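Local coordinates for prophenoloxidase b (Marsupenaeus japonicus, PDB 3WKY), which probably oxidises phenols to quinones once activated, as the precursor form of a phenoloxidase whose type 3 dicopper centre is seen here as a Cu2-O2 cluster, at residues A[245-251]-A[394-399]; A[401-405]-A[523-527]. Where two conformers were deposited one is given. Residue numbers count along the deposited sequence, not the author numbering.

Interaction 1 of 2, residues A[245-251]-A[394-399]; sequences VKAFEDW and FRWHKF. With CUO (Cu2-o2 cluster), chain J.
Arg395 is the residue most covered by this contact, followed by Val245 and, about equally, Phe248 and Phe399; an extended loop here lies along one side of a copper-ligand helix. Residues 245-248 keep phi/psi values in the beta region without joining a sheet, and the chain turns at Glu249 (-120°/-32°). The loop meets residues 394-399 with Ala247 opposite Phe399, their CA atoms 4.5 Å apart. Arg395, with chi1 to chi3 at m, t and p, extends along the loop: Arg395 NE donates to Lys246 O (2.8 Å) and NH2 to Ala247 O (3.1 Å), while one guanidinium face covers Phe248 CA. In return, Phe248 N donates to Arg395 O (3.1 Å), a carbonyl that also accepts the helical bond from Phe399 N (3.2 Å). Val245, a p rotamer, sets CG2 3.7 Å from Phe394 O and 3.8 Å from Arg395 CG; water 1 links Val245 O (2.7 Å) to Lys398 NZ (3.0 Å). Phe248 (t) packs CB 4.0 Å from Arg395 CB, and Phe248 O accepts from Trp251 NE1 (2.9 Å). The bonded Trp251 (m) turns its edge to the face of Phe399 in a T-shaped pair (centroids 5.3 Å, planes at 83°). Trp251 CZ2 also lies 3.6 Å from Trp396 CZ3, completing an aromatic cluster. His397 points away from the loop, and His397 NE2 binds CU2 at 2.2 Å, the metal shared with His357 and His361 in this type 3 copper site. Helix 218-239 packs on Val245 and Phe394, and helix 294-310 on Trp251 and Phe399.

Interaction 2 of 2, residues A[401-405]-A[523-527]; sequences DNVFH and LLRYW
Arg525 lays its guanidinium flat on the imidazole ring of His405, the two centres 4.2 Å apart and the planes only 6° from parallel. Arg525 NE is 3.5 Å from His405 CG, and Arg525 CD sits 3.4 Å from the ring centroid, 2° off the normal, adding a CH-pi contact over the same face. To achieve this the arginine folds, with chi1, chi2 and chi3 all m, while its CA-to-CB bond points sideways; His405 is t and points toward the loop. The backbones stay well apart, the nearest CA atoms being those of His405 and Arg525 at 7.9 Å, so the side chains bridge the gap. The edge of the guanidinium turns to the helix: Arg525 NH2 forms a salt bridge with Asp401 OD2 (2.9 Å) and a hydrogen bond to Asn402 OD1 (2.8 Å), to which Arg525 NH1 also donates (3.0 Å). This set of bonds joins helix 391-409, part of the helical copper-containing domain, to the Ig-like domain of the hemocyanin fold, here at the turn leading into strand 528-534. In that turn Tyr526 N and Trp527 N are both hydrogen-bonded to Leu523 O, at 2.8 and 3.2 Å. Two waters join the same residues: water 2 donates to Asp401 OD2 (2.7 Å) and accepts from Arg525 NE (2.7 Å), whereas water 3 donates to Asp401 OD2 (2.8 Å) and the carbonyl Arg525 O (3.2 Å). Leu524 CD1 touches the ring edge at His405 CE1 (4.0 Å). Asp401 OD1 is hydrogen-bonded to His227 of helix 218-239, and Tyr526 packs against that helix and against strand 501-509.

How the interactions relate
Both interactions use helix 391-409, with interaction 1 engaging residues 394-399 and interaction 2 the next turn, and their centres are 12 Å apart. Asn402 ties them together: while OD1 receives Arg525, Asn402 ND2 probably donates to Glu249 OE2 (2.8 Å) and lies 3.3 Å from Ala247 CB, so that the loop 245-251 and Arg525 of the Ig-like domain share one asparagine of the helix. Like charges also come close here, Lys398 NZ lying 4.0 Å from Arg525 NH2. Interaction 1 includes a copper ligand, His397, whereas interaction 2 stands back from the metals, with the Asp401 side chain about 11 Å from the cluster. The ligand-bearing helix is thus contacted by a loop of its own domain and by the Ig-like domain.

Interaction 1 of 2, residues A[245-251]-A[394-399]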
loop_
_atom_site.group_PDB
_atom_site.type_symbol
_atom_site.label_atom_id
_atom_site.label_comp_id
_atom_site.label_asym_id
_atom_site.label_seq_id
_atom_site.Cartn_x
_atom_site.Cartn_y
_atom_site.Cartn_z
ATOM N N VAL A 245 -25.461 6.114 -9.114
ATOM C CA VAL A 245 -24.759 5.957 -7.835
ATOM C C VAL A 245 -24.163 4.550 -7.662
ATOM O O VAL A 245 -24.741 3.546 -8.087
ATOM C CB VAL A 245 -25.689 6.306 -6.652
ATOM C CG1 VAL A 245 -26.839 5.298 -6.543
ATOM C CG2 VAL A 245 -24.903 6.374 -5.359
ATOM N N LYS A 246 -22.981 4.500 -7.052
ATOM C CA LYS A 246 -22.304 3.240 -6.788
ATOM C C LYS A 246 -22.466 2.851 -5.327
ATOM O O LYS A 246 -22.273 3.678 -4.433
ATOM C CB LYS A 246 -20.820 3.369 -7.138
ATOM C CG LYS A 246 -20.579 3.606 -8.620
ATOM C CD LYS A 246 -19.191 4.165 -8.884
ATOM C CE LYS A 246 -19.047 4.603 -10.339
ATOM N NZ LYS A 246 -17.737 5.252 -10.606
ATOM N N ALA A 247 -22.819 1.590 -5.086
ATOM C CA ALA A 247 -23.017 1.109 -3.725
ATOM C C ALA A 247 -21.717 1.248 -2.941
ATOM O O ALA A 247 -20.628 1.064 -3.490
ATOM C CB ALA A 247 -23.439 -0.336 -3.736
ATOM N N PHE A 248 -21.838 1.569 -1.664
ATOM C CA PHE A 248 -20.680 1.512 -0.772
ATOM C C PHE A 248 -20.715 0.133 -0.117
ATOM O O PHE A 248 -21.410 -0.070 0.888
ATOM C CB PHE A 248 -20.724 2.627 0.262
ATOM C CG PHE A 248 -19.541 2.608 1.212
ATOM C CD1 PHE A 248 -18.245 2.638 0.725
ATOM C CD2 PHE A 248 -19.737 2.542 2.577
ATOM C CE1 PHE A 248 -17.145 2.612 1.609
ATOM C CE2 PHE A 248 -18.648 2.514 3.456
ATOM C CZ PHE A 248 -17.359 2.540 2.962
ATOM N N GLU A 249 -19.960 -0.804 -0.703
ATOM C CA GLU A 249 -20.010 -2.216 -0.317
ATOM C C GLU A 249 -18.695 -2.776 0.182
ATOM O O GLU A 249 -18.680 -3.674 1.026
ATOM C CB GLU A 249 -20.482 -3.064 -1.495
ATOM C CG GLU A 249 -21.943 -2.919 -1.712
ATOM C CD GLU A 249 -22.464 -3.788 -2.835
ATOM O OE1 GLU A 249 -21.662 -4.265 -3.679
ATOM O OE2 GLU A 249 -23.692 -3.976 -2.856
ATOM N N ASP A 250 -17.590 -2.261 -0.347
ATOM C CA ASP A 250 -16.271 -2.684 0.133
ATOM C C ASP A 250 -15.860 -1.688 1.196
ATOM O O ASP A 250 -15.371 -0.599 0.893
ATOM C CB ASP A 250 -15.251 -2.712 -1.010
ATOM C CG ASP A 250 -13.885 -3.203 -0.568
ATOM O OD1 ASP A 250 -13.607 -3.238 0.652
ATOM O OD2 ASP A 250 -13.076 -3.550 -1.450
ATOM N N TRP A 251 -16.059 -2.067 2.449
ATOM C CA TRP A 251 -15.957 -1.106 3.538
ATOM C C TRP A 251 -14.510 -0.861 3.966
ATOM O O TRP A 251 -14.249 -0.148 4.941
ATOM C CB TRP A 251 -16.841 -1.548 4.708
ATOM C CG TRP A 251 -18.294 -1.610 4.305
ATOM C CD1 TRP A 251 -18.888 -0.919 3.280
ATOM C CD2 TRP A 251 -19.326 -2.423 4.893
ATOM N NE1 TRP A 251 -20.222 -1.252 3.203
ATOM C CE2 TRP A 251 -20.516 -2.168 4.183
ATOM C CE3 TRP A 251 -19.356 -3.336 5.955
ATOM C CZ2 TRP A 251 -21.732 -2.789 4.506
ATOM C CZ3 TRP A 251 -20.562 -3.959 6.273
ATOM C CH2 TRP A 251 -21.732 -3.686 5.545
ATOM N N PHE A 394 -27.057 7.881 -0.507
ATOM C CA PHE A 394 -27.472 7.106 -1.666
ATOM C C PHE A 394 -26.489 5.987 -1.990
ATOM O O PHE A 394 -26.870 4.967 -2.551
ATOM C CB PHE A 394 -27.760 8.028 -2.849
ATOM C CG PHE A 394 -28.974 8.884 -2.631
ATOM C CD1 PHE A 394 -30.237 8.427 -3.007
ATOM C CD2 PHE A 394 -28.863 10.121 -2.002
ATOM C CE1 PHE A 394 -31.376 9.204 -2.770
ATOM C CE2 PHE A 394 -29.986 10.903 -1.761
ATOM C CZ PHE A 394 -31.246 10.447 -2.161
ATOM N N ARG A 395 -25.230 6.150 -1.601
ATOM C CA ARG A 395 -24.304 5.041 -1.733
ATOM C C ARG A 395 -24.670 3.943 -0.729
ATOM O O ARG A 395 -24.604 2.754 -1.047
ATOM C CB ARG A 395 -22.851 5.519 -1.520
ATOM C CG ARG A 395 -22.382 6.563 -2.557
ATOM C CD ARG A 395 -20.836 6.567 -2.679
ATOM N NE ARG A 395 -20.367 5.234 -3.069
ATOM C CZ ARG A 395 -19.151 4.754 -2.828
ATOM N NH1 ARG A 395 -18.251 5.490 -2.176
ATOM N NH2 ARG A 395 -18.840 3.523 -3.225
ATOM N N TRP A 396 -25.047 4.344 0.484
ATOM C CA TRP A 396 -25.458 3.378 1.497
ATOM C C TRP A 396 -26.749 2.683 1.058
ATOM O O TRP A 396 -26.884 1.460 1.157
ATOM C CB TRP A 396 -25.639 4.073 2.853
ATOM C CG TRP A 396 -25.919 3.117 3.973
ATOM C CD1 TRP A 396 -27.049 3.076 4.756
ATOM C CD2 TRP A 396 -25.072 2.043 4.432
ATOM N NE1 TRP A 396 -26.946 2.056 5.679
ATOM C CE2 TRP A 396 -25.750 1.407 5.503
ATOM C CE3 TRP A 396 -23.804 1.573 4.058
ATOM C CZ2 TRP A 396 -25.216 0.298 6.182
ATOM C CZ3 TRP A 396 -23.258 0.475 4.752
ATOM C CH2 TRP A 396 -23.964 -0.141 5.808
ATOM N N HIS A 397 -27.692 3.456 0.541
ATOM C CA HIS A 397 -28.948 2.850 0.102
ATOM C C HIS A 397 -28.882 2.077 -1.193
ATOM O O HIS A 397 -29.712 1.197 -1.426
ATOM C CB HIS A 397 -30.117 3.839 0.146
ATOM C CG HIS A 397 -30.729 3.872 1.496
ATOM N ND1 HIS A 397 -31.619 2.911 1.916
ATOM C CD2 HIS A 397 -30.444 4.631 2.580
ATOM C CE1 HIS A 397 -31.917 3.118 3.188
ATOM N NE2 HIS A 397 -31.215 4.153 3.605
ATOM N N LYS A 398 -27.899 2.384 -2.033
ATOM C CA LYS A 398 -27.654 1.517 -3.178
ATOM C C LYS A 398 -27.135 0.158 -2.683
ATOM O O LYS A 398 -27.532 -0.876 -3.206
ATOM C CB LYS A 398 -26.690 2.158 -4.186
ATOM C CG LYS A 398 -26.447 1.290 -5.429
ATOM C CD LYS A 398 -27.709 1.215 -6.330
ATOM C CE LYS A 398 -27.450 0.290 -7.510
ATOM N NZ LYS A 398 -28.528 0.402 -8.555
ATOM N N PHE A 399 -26.266 0.149 -1.671
ATOM C CA PHE A 399 -25.858 -1.126 -1.065
ATOM C C PHE A 399 -27.074 -1.878 -0.523
ATOM O O PHE A 399 -27.255 -3.077 -0.776
ATOM C CB PHE A 399 -24.838 -0.905 0.064
ATOM C CG PHE A 399 -24.810 -2.028 1.079
ATOM C CD1 PHE A 399 -24.393 -3.299 0.717
ATOM C CD2 PHE A 399 -25.201 -1.803 2.394
ATOM C CE1 PHE A 399 -24.383 -4.347 1.646
ATOM C CE2 PHE A 399 -25.188 -2.824 3.323
ATOM C CZ PHE A 399 -24.783 -4.101 2.955
HETATM CU CU1 CUO J . -34.600 5.938 5.266
HETATM CU CU2 CUO J . -31.284 4.614 5.738
HETATM O O1 CUO J . -33.191 4.883 6.211
HETATM O O2 CUO J . -32.522 6.389 6.011
HETATM O O HOH W 1 -26.936 2.800 -9.470
#

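Interaction 2 of 2, residues A[401-405]-A[523-527]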
loop_
_atom_site.group_PDB
_atom_site.type_symbol
_atom_site.label_atom_id
_atom_site.label_comp_id
_atom_site.label_asym_id
_atom_site.label_seq_id
_atom_site.Cartn_x
_atom_site.Cartn_y
_atom_site.Cartn_z
ATOM N N ASP A 401 -30.207 -1.519 -1.359
ATOM C CA ASP A 401 -31.075 -1.983 -2.445
ATOM C C ASP A 401 -30.457 -3.201 -3.142
ATOM O O ASP A 401 -31.172 -4.088 -3.626
ATOM C CB ASP A 401 -31.333 -0.871 -3.455
ATOM C CG ASP A 401 -32.487 -1.197 -4.389
ATOM O OD1 ASP A 401 -33.633 -1.297 -3.901
ATOM O OD2 ASP A 401 -32.256 -1.363 -5.602
ATOM N N ASN A 402 -29.127 -3.232 -3.210
ATOM C CA ASN A 402 -28.424 -4.389 -3.763
ATOM C C ASN A 402 -28.699 -5.662 -2.976
ATOM O O ASN A 402 -28.796 -6.741 -3.563
ATOM C CB ASN A 402 -26.894 -4.145 -3.807
ATOM C CG ASN A 402 -26.469 -3.273 -4.971
ATOM O OD1 ASN A 402 -27.258 -2.995 -5.889
ATOM N ND2 ASN A 402 -25.194 -2.853 -4.956
ATOM N N VAL A 403 -28.784 -5.557 -1.649
ATOM C CA VAL A 403 -29.107 -6.720 -0.832
ATOM C C VAL A 403 -30.517 -7.193 -1.185
ATOM O O VAL A 403 -30.763 -8.390 -1.386
ATOM C CB VAL A 403 -29.064 -6.404 0.669
ATOM C CG1 VAL A 403 -29.368 -7.664 1.499
ATOM C CG2 VAL A 403 -27.679 -5.833 1.068
ATOM N N PHE A 404 -31.441 -6.248 -1.248
ATOM C CA PHE A 404 -32.828 -6.606 -1.588
ATOM C C PHE A 404 -32.940 -7.230 -2.982
ATOM O O PHE A 404 -33.669 -8.207 -3.170
ATOM C CB PHE A 404 -33.744 -5.386 -1.449
ATOM C CG PHE A 404 -34.019 -4.988 -0.011
ATOM C CD1 PHE A 404 -34.466 -5.925 0.910
ATOM C CD2 PHE A 404 -33.817 -3.675 0.420
ATOM C CE1 PHE A 404 -34.727 -5.565 2.239
ATOM C CE2 PHE A 404 -34.078 -3.312 1.744
ATOM C CZ PHE A 404 -34.532 -4.265 2.655
ATOM N N HIS A 405 -32.211 -6.680 -3.951
ATOM C CA HIS A 405 -32.232 -7.208 -5.328
ATOM C C HIS A 405 -31.578 -8.589 -5.354
ATOM O O HIS A 405 -32.014 -9.478 -6.091
ATOM C CB HIS A 405 -31.518 -6.238 -6.287
ATOM C CG HIS A 405 -31.446 -6.719 -7.705
ATOM N ND1 HIS A 405 -32.566 -6.884 -8.492
ATOM C CD2 HIS A 405 -30.388 -7.058 -8.481
ATOM C CE1 HIS A 405 -32.203 -7.310 -9.689
ATOM N NE2 HIS A 405 -30.886 -7.416 -9.712
ATOM N N LEU A 523 -33.076 -2.786 -16.184
ATOM C CA LEU A 523 -34.215 -1.929 -15.880
ATOM C C LEU A 523 -34.847 -2.242 -14.530
ATOM O O LEU A 523 -35.460 -1.369 -13.920
ATOM C CB LEU A 523 -35.274 -2.020 -17.000
ATOM C CG LEU A 523 -34.879 -1.351 -18.317
ATOM C CD1 LEU A 523 -35.904 -1.699 -19.427
ATOM C CD2 LEU A 523 -34.812 0.147 -18.140
ATOM N N LEU A 524 -34.716 -3.481 -14.060
ATOM C CA LEU A 524 -35.225 -3.835 -12.730
ATOM C C LEU A 524 -34.703 -2.903 -11.636
ATOM O O LEU A 524 -35.380 -2.666 -10.637
ATOM C CB LEU A 524 -34.851 -5.267 -12.350
ATOM C CG LEU A 524 -35.478 -6.415 -13.135
ATOM C CD1 LEU A 524 -34.969 -7.746 -12.597
ATOM C CD2 LEU A 524 -37.004 -6.354 -13.052
ATOM N N ARG A 525 -33.504 -2.363 -11.821
ATOM C CA ARG A 525 -32.914 -1.544 -10.764
ATOM C C ARG A 525 -33.448 -0.115 -10.845
ATOM O O ARG A 525 -33.158 0.704 -9.966
ATOM C CB ARG A 525 -31.383 -1.527 -10.865
ATOM C CG ARG A 525 -30.728 -2.911 -11.037
ATOM C CD ARG A 525 -31.133 -3.913 -9.934
ATOM N NE ARG A 525 -31.057 -3.354 -8.581
ATOM C CZ ARG A 525 -29.931 -3.254 -7.869
ATOM N NH1 ARG A 525 -28.773 -3.643 -8.396
ATOM N NH2 ARG A 525 -29.961 -2.747 -6.641
ATOM N N TYR A 526 -34.211 0.178 -11.901
ATOM C CA TYR A 526 -34.690 1.542 -12.165
ATOM C C TYR A 526 -36.197 1.786 -11.996
ATOM O O TYR A 526 -36.586 2.911 -11.728
ATOM C CB TYR A 526 -34.290 2.011 -13.576
ATOM C CG TYR A 526 -32.873 2.550 -13.691
ATOM C CD1 TYR A 526 -32.603 3.896 -13.489
ATOM C CD2 TYR A 526 -31.809 1.711 -14.015
ATOM C CE1 TYR A 526 -31.302 4.398 -13.596
ATOM C CE2 TYR A 526 -30.507 2.203 -14.122
ATOM C CZ TYR A 526 -30.267 3.542 -13.923
ATOM O OH TYR A 526 -28.984 4.038 -14.035
ATOM N N TRP A 527 -37.050 0.777 -12.195
ATOM C CA TRP A 527 -38.503 1.044 -12.220
ATOM C C TRP A 527 -38.990 1.777 -10.972
ATOM O O TRP A 527 -38.721 1.337 -9.856
ATOM C CB TRP A 527 -39.306 -0.247 -12.372
ATOM C CG TRP A 527 -39.074 -0.923 -13.678
ATOM C CD1 TRP A 527 -38.457 -2.127 -13.882
ATOM C CD2 TRP A 527 -39.451 -0.434 -14.974
ATOM N NE1 TRP A 527 -38.434 -2.417 -15.225
ATOM C CE2 TRP A 527 -39.034 -1.397 -15.916
ATOM C CE3 TRP A 527 -40.107 0.718 -15.424
ATOM C CZ2 TRP A 527 -39.248 -1.242 -17.292
ATOM C CZ3 TRP A 527 -40.307 0.879 -16.793
ATOM C CH2 TRP A 527 -39.874 -0.098 -17.711
HETATM O O HOH W 2 -33.472 -2.938 -7.361
HETATM O O HOH W 3 -31.133 0.322 -7.497
#